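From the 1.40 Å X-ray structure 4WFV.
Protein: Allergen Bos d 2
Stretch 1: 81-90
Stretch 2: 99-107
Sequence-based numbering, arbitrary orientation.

Stretch 1 (81-90) EFYGTNTLEV
Stretch 2, residues 99-107: VTYVENYDG

How are the two strands set against each other? Strand 99-105 runs antiparallel to strand 85-90, their directions 159° apart and their axes 4.6 Å at closest approach, both with extended backbones (phi near -80° to -131°, psi near 113° to 152°). Thr 100 faces Val 90 in a non-hydrogen-bonded pair, CA to CA 4.6 Å, and the register then steps back one residue at a time to Tyr 105 opposite Thr 85. Thr 100 (chi1 p) shares its sheet face with Leu 88, whose CD2 lies 4.0 Å from Thr 100 CG2.

What holds Tyr 101 in place? Its pair with Glu 89, CA to CA 5.1 Å, is hydrogen-bonded both ways: Tyr 101 N to Glu 89 O and Glu 89 N to Tyr 101 O are each 2.8 Å. The ring (chi1 t, chi2 68°) lies on the face with Glu 89 (t, t), whose OE1 approaches Tyr 101 CD2 obliquely at 4.2 Å. Tyr 101 OH donates to Glu 103 OE2 at 2.6 Å, linking alternate residues along one strand.

How do Val 102 and Glu 103 use opposite faces? Val 102 (t) pairs with Leu 88 (t, t), CA to CA 4.5 Å, without mutual backbone hydrogen bonds; instead the side chains pack, Val 102 CG2 to Leu 88 CG 3.9 Å, while Val 102 CA reaches Thr 87 O at 3.1 Å in a CA-H...O contact. Glu 103 (m, t) turns to the other face beside Thr 87 (p), CA to CA 5.3 Å. Glu 103 N to Thr 87 O and Thr 87 N to Glu 103 O are both 3.0 Å hydrogen bonds. A water also bridges the side chains, 2.7 Å from Thr 87 OG1 and 3.0 Å from Glu 103 OE1.

Why does the contact extend past the strand pairing? Asn 104 (t, chi2 -89°) pairs with Asn 86 (m, chi2 -83°), CA to CA 4.4 Å, and its amide serves two acceptors: Asn 104 ND2 donates to Asn 86 OD1 at 2.8 Å and, almost linearly, to Tyr 83 O at 3.1 Å. Asn 86 ND2 in turn donates to Phe 82 O at 2.9 Å, so the two amides tie the turn to the sheet. Tyr 105 (t, chi2 66°) closes the ladder: Tyr 105 N to Thr 85 O is 2.9 Å, Thr 85 N to Tyr 105 O 3.0 Å. Beyond it, Gly 84 (phi 109°, psi -167°) lies 4.4 Å from Asp 106, CA to CA; a CB on Gly 84 would clash with Tyr 105 O at 2.3 Å.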

ATOM      1  N   GLU A  81      12.246   1.969   5.768  1.00 12.24           N
ATOM      2  CA  GLU A  81      13.251   1.642   4.770  1.00 10.39           C
ATOM      3  C   GLU A  81      12.889   0.339   4.088  1.00 13.14           C
ATOM      4  O   GLU A  81      12.761  -0.699   4.738  1.00 14.08           O
ATOM      5  CB  GLU A  81      14.639   1.495   5.408  1.00 15.22           C
ATOM      6  CG  GLU A  81      15.310   2.790   5.780  1.00 22.29           C
ATOM      7  CD  GLU A  81      15.523   3.687   4.587  1.00 17.13           C
ATOM      8  OE1 GLU A  81      16.119   3.237   3.584  1.00 28.63           O
ATOM      9  OE2 GLU A  81      15.074   4.843   4.658  1.00 29.20           O
ATOM     10  N   PHE A  82      12.739   0.399   2.773  1.00  9.45           N
ATOM     11  CA  PHE A  82      12.453  -0.771   1.967  1.00  9.52           C
ATOM     12  C   PHE A  82      12.658  -0.386   0.514  1.00  9.21           C
ATOM     13  O   PHE A  82      11.911   0.418  -0.028  1.00  8.96           O
ATOM     14  CB  PHE A  82      11.018  -1.249   2.214  1.00 12.68           C
ATOM     15  CG  PHE A  82      10.654  -2.469   1.437  1.00 10.61           C
ATOM     16  CD1 PHE A  82      11.168  -3.705   1.781  1.00 13.75           C
ATOM     17  CD2 PHE A  82       9.789  -2.380   0.358  1.00 13.05           C
ATOM     18  CE1 PHE A  82      10.826  -4.839   1.050  1.00 15.44           C
ATOM     19  CE2 PHE A  82       9.454  -3.508  -0.371  1.00 15.44           C
ATOM     20  CZ  PHE A  82       9.982  -4.733  -0.020  1.00 14.88           C
ATOM     21  N   TYR A  83      13.690  -0.952  -0.109  1.00  8.67           N
ATOM     22  CA  TYR A  83      14.104  -0.550  -1.452  1.00  8.09           C
ATOM     23  C   TYR A  83      14.180   0.966  -1.567  1.00  8.32           C
ATOM     24  O   TYR A  83      13.632   1.573  -2.484  1.00  9.06           O
ATOM     25  CB  TYR A  83      13.187  -1.150  -2.520  1.00 10.10           C
ATOM     26  CG  TYR A  83      13.399  -2.632  -2.768  1.00 12.79           C
ATOM     27  CD1 TYR A  83      14.592  -3.107  -3.290  1.00 15.90           C
ATOM     28  CD2 TYR A  83      12.381  -3.549  -2.523  1.00 14.57           C
ATOM     29  CE1 TYR A  83      14.778  -4.465  -3.532  1.00 19.34           C
ATOM     30  CE2 TYR A  83      12.557  -4.898  -2.768  1.00 15.29           C
ATOM     31  CZ  TYR A  83      13.753  -5.348  -3.270  1.00 16.50           C
ATOM     32  OH  TYR A  83      13.925  -6.698  -3.508  1.00 21.76           O
ATOM     33  N   GLY A  84      14.896   1.559  -0.617  1.00  8.47           N
ATOM     34  CA  GLY A  84      14.990   2.998  -0.511  1.00  9.60           C
ATOM     35  C   GLY A  84      14.227   3.474   0.706  1.00  8.37           C
ATOM     36  O   GLY A  84      13.840   2.691   1.575  1.00 10.25           O
ATOM     37  N   THR A  85      14.011   4.776   0.771  1.00  8.20           N
ATOM     38  CA  THR A  85      13.348   5.384   1.906  1.00  7.90           C
ATOM     39  C   THR A  85      11.944   5.784   1.510  1.00  9.94           C
ATOM     40  O   THR A  85      11.733   6.425   0.480  1.00 10.03           O
ATOM     41  CB  THR A  85      14.135   6.596   2.399  1.00 10.02           C
ATOM     42  OG1 THR A  85      15.462   6.176   2.730  1.00 12.49           O
ATOM     43  CG2 THR A  85      13.478   7.188   3.638  1.00 11.78           C
ATOM     44  N   ASN A  86      10.988   5.374   2.332  1.00  8.22           N
ATOM     45  CA  ASN A  86       9.580   5.575   2.048  1.00  7.81           C
ATOM     46  C   ASN A  86       8.886   6.384   3.112  1.00  8.72           C
ATOM     47  O   ASN A  86       9.119   6.191   4.302  1.00 10.81           O
ATOM     48  CB  ASN A  86       8.875   4.224   2.023  1.00  9.21           C
ATOM     49  CG  ASN A  86       9.451   3.284   1.002  1.00  8.70           C
ATOM     50  OD1 ASN A  86       9.103   3.357  -0.170  1.00 10.89           O
ATOM     51  ND2 ASN A  86      10.317   2.376   1.441  1.00 10.00           N
ATOM     52  N   THR A  87       7.984   7.251   2.679  1.00  8.28           N
ATOM     53  CA  THR A  87       6.906   7.651   3.569  1.00  9.23           C
ATOM     54  C   THR A  87       5.674   6.894   3.129  1.00  9.85           C
ATOM     55  O   THR A  87       5.475   6.655   1.938  1.00 11.39           O
ATOM     56  CB  THR A  87       6.634   9.158   3.568  1.00 10.64           C
ATOM     57  OG1 THR A  87       6.450   9.629   2.229  1.00 12.28           O
ATOM     58  CG2 THR A  87       7.798   9.906   4.222  1.00 15.64           C
ATOM     59  N   LEU A  88       4.879   6.482   4.105  1.00  9.64           N
ATOM     60  CA  LEU A  88       3.627   5.785   3.854  1.00  8.16           C
ATOM     61  C   LEU A  88       2.548   6.448   4.685  1.00 11.04           C
ATOM     62  O   LEU A  88       2.638   6.490   5.909  1.00 10.46           O
ATOM     63  CB  LEU A  88       3.749   4.300   4.222  1.00 10.95           C
ATOM     64  CG  LEU A  88       2.531   3.405   3.953  1.00 11.27           C
ATOM     65  CD1 LEU A  88       2.974   1.971   3.715  1.00 14.67           C
ATOM     66  CD2 LEU A  88       1.498   3.477   5.072  1.00 14.32           C
ATOM     67  N   GLU A  89       1.532   6.962   4.003  1.00  8.00           N
ATOM     68  CA  GLU A  89       0.441   7.663   4.653  1.00 10.49           C
ATOM     69  C   GLU A  89      -0.862   6.911   4.432  1.00  9.94           C
ATOM     70  O   GLU A  89      -1.185   6.542   3.310  1.00  9.65           O
ATOM     71  CB  GLU A  89       0.295   9.070   4.078  1.00 11.70           C
ATOM     72  CG  GLU A  89      -0.779   9.885   4.787  1.00 11.14           C
ATOM     73  CD  GLU A  89      -1.017  11.241   4.159  1.00 15.53           C
ATOM     74  OE1 GLU A  89      -0.338  11.586   3.174  1.00 17.52           O
ATOM     75  OE2 GLU A  89      -1.896  11.977   4.658  1.00 17.38           O
ATOM     76  N   VAL A  90      -1.612   6.686   5.502  1.00 10.30           N
ATOM     77  CA  VAL A  90      -2.964   6.159   5.365  1.00  8.40           C
ATOM     78  C   VAL A  90      -3.876   7.325   4.989  1.00 10.97           C
ATOM     79  O   VAL A  90      -4.072   8.242   5.784  1.00 12.14           O
ATOM     80  CB  VAL A  90      -3.450   5.493   6.671  1.00 10.57           C
ATOM     81  CG1 VAL A  90      -4.876   4.956   6.497  1.00 10.87           C
ATOM     82  CG2 VAL A  90      -2.499   4.376   7.074  1.00 13.99           C
ATOM     83  N   VAL A  99      -6.555   2.786   1.789  1.00  7.53           N
ATOM     84  CA  VAL A  99      -5.696   3.321   0.728  1.00  5.99           C
ATOM     85  C   VAL A  99      -4.467   3.971   1.347  1.00  6.66           C
ATOM     86  O   VAL A  99      -4.588   4.804   2.247  1.00  8.62           O
ATOM     87  CB  VAL A  99      -6.428   4.346  -0.165  1.00  7.27           C
ATOM     88  CG1 VAL A  99      -5.509   4.814  -1.289  1.00  7.19           C
ATOM     89  CG2 VAL A  99      -7.690   3.735  -0.772  1.00  6.82           C
ATOM     90  N   THR A 100      -3.292   3.581   0.865  1.00  6.23           N
ATOM     91  CA  THR A 100      -2.036   4.197   1.273  1.00  6.78           C
ATOM     92  C   THR A 100      -1.523   5.094   0.165  1.00  7.75           C
ATOM     93  O   THR A 100      -1.807   4.870  -1.015  1.00  7.77           O
ATOM     94  CB  THR A 100      -0.931   3.161   1.556  1.00  8.54           C
ATOM     95  OG1 THR A 100      -0.569   2.503   0.332  1.00 10.05           O
ATOM     96  CG2 THR A 100      -1.390   2.142   2.582  1.00 10.56           C
ATOM     97  N   TYR A 101      -0.765   6.115   0.558  1.00  8.32           N
ATOM     98  CA  TYR A 101      -0.020   6.939  -0.374  1.00  8.86           C
ATOM     99  C   TYR A 101       1.439   6.856   0.039  1.00  8.51           C
ATOM    100  O   TYR A 101       1.784   7.136   1.185  1.00  9.35           O
ATOM    101  CB  TYR A 101      -0.505   8.392  -0.358  1.00  9.63           C
ATOM    102  CG  TYR A 101       0.389   9.315  -1.154  1.00  9.81           C
ATOM    103  CD1 TYR A 101       0.471   9.215  -2.541  1.00 11.18           C
ATOM    104  CD2 TYR A 101       1.181  10.265  -0.520  1.00 10.41           C
ATOM    105  CE1 TYR A 101       1.302  10.046  -3.277  1.00  9.72           C
ATOM    106  CE2 TYR A 101       2.023  11.107  -1.256  1.00 12.06           C
ATOM    107  CZ  TYR A 101       2.073  10.986  -2.631  1.00 11.75           C
ATOM    108  OH  TYR A 101       2.900  11.803  -3.367  1.00 13.43           O
ATOM    109  N   VAL A 102       2.285   6.438  -0.890  1.00  8.06           N
ATOM    110  CA  VAL A 102       3.690   6.208  -0.611  1.00  8.54           C
ATOM    111  C   VAL A 102       4.544   7.093  -1.500  1.00  6.77           C
ATOM    112  O   VAL A 102       4.286   7.206  -2.706  1.00  9.77           O
ATOM    113  CB  VAL A 102       4.041   4.733  -0.875  1.00  8.04           C
ATOM    114  CG1 VAL A 102       5.548   4.508  -0.835  1.00 10.70           C
ATOM    115  CG2 VAL A 102       3.301   3.828   0.111  1.00 10.67           C
ATOM    116  N   GLU A 103       5.543   7.736  -0.903  1.00  7.18           N
ATOM    117  CA  GLU A 103       6.605   8.367  -1.679  1.00  7.63           C
ATOM    118  C   GLU A 103       7.883   7.594  -1.399  1.00  7.77           C
ATOM    119  O   GLU A 103       8.345   7.505  -0.257  1.00  9.24           O
ATOM    120  CB  GLU A 103       6.767   9.857  -1.334  1.00  9.05           C
ATOM    121  CG  GLU A 103       5.525  10.674  -1.648  1.00 11.73           C
ATOM    122  CD  GLU A 103       5.758  12.172  -1.605  1.00 17.24           C
ATOM    123  OE1 GLU A 103       6.806  12.609  -1.074  1.00 23.71           O
ATOM    124  OE2 GLU A 103       4.882  12.912  -2.105  1.00 15.54           O
ATOM    125  N   ASN A 104       8.432   6.996  -2.447  1.00  7.18           N
ATOM    126  CA  ASN A 104       9.660   6.223  -2.333  1.00  8.46           C
ATOM    127  C   ASN A 104      10.799   6.968  -3.010  1.00  7.42           C
ATOM    128  O   ASN A 104      10.631   7.515  -4.096  1.00  8.27           O
ATOM    129  CB  ASN A 104       9.471   4.849  -2.986  1.00  7.49           C
ATOM    130  CG  ASN A 104      10.771   4.085  -3.154  1.00  7.45           C
ATOM    131  OD1 ASN A 104      11.458   4.222  -4.171  1.00  9.04           O
ATOM    132  ND2 ASN A 104      11.104   3.256  -2.174  1.00  8.32           N
ATOM    133  N   TYR A 105      11.948   7.005  -2.351  1.00  8.03           N
ATOM    134  CA  TYR A 105      13.146   7.577  -2.947  1.00  7.45           C
ATOM    135  C   TYR A 105      14.229   6.517  -2.941  1.00  7.75           C
ATOM    136  O   TYR A 105      14.552   5.950  -1.892  1.00  9.10           O
ATOM    137  CB  TYR A 105      13.599   8.803  -2.152  1.00 10.31           C
ATOM    138  CG  TYR A 105      14.958   9.352  -2.540  1.00  9.81           C
ATOM    139  CD1 TYR A 105      15.179   9.913  -3.794  1.00 10.28           C
ATOM    140  CD2 TYR A 105      16.012   9.334  -1.631  1.00 11.35           C
ATOM    141  CE1 TYR A 105      16.435  10.422  -4.143  1.00 10.93           C
ATOM    142  CE2 TYR A 105      17.244   9.839  -1.966  1.00 11.88           C
ATOM    143  CZ  TYR A 105      17.443  10.379  -3.218  1.00  9.37           C
ATOM    144  OH  TYR A 105      18.685  10.881  -3.533  1.00 13.79           O
ATOM    145  N   ASP A 106      14.788   6.244  -4.117  1.00  8.43           N
ATOM    146  CA  ASP A 106      15.758   5.166  -4.263  1.00  8.92           C
ATOM    147  C   ASP A 106      17.167   5.682  -4.548  1.00  9.11           C
ATOM    148  O   ASP A 106      18.055   4.892  -4.866  1.00 10.35           O
ATOM    149  CB  ASP A 106      15.307   4.177  -5.346  1.00  9.06           C
ATOM    150  CG  ASP A 106      15.360   4.763  -6.741  1.00  9.93           C
ATOM    151  OD1 ASP A 106      15.770   5.922  -6.895  1.00 10.01           O
ATOM    152  OD2 ASP A 106      15.000   4.044  -7.689  1.00 11.04           O
ATOM    153  N   GLY A 107      17.368   6.992  -4.411  1.00  9.02           N
ATOM    154  CA  GLY A 107      18.662   7.610  -4.678  1.00  9.59           C
ATOM    155  C   GLY A 107      18.722   8.274  -6.046  1.00 12.03           C
ATOM    156  O   GLY A 107      19.559   9.152  -6.283  1.00 13.36           O
TER
HETATM  157  O   HOH W   1      12.413   1.684  -5.006  1.00 10.50           O
HETATM  158  O   HOH W   2       3.664   9.294   1.886  1.00 12.08           O
HETATM  159  O   HOH W   3       7.792  11.926   1.669  1.00 19.40           O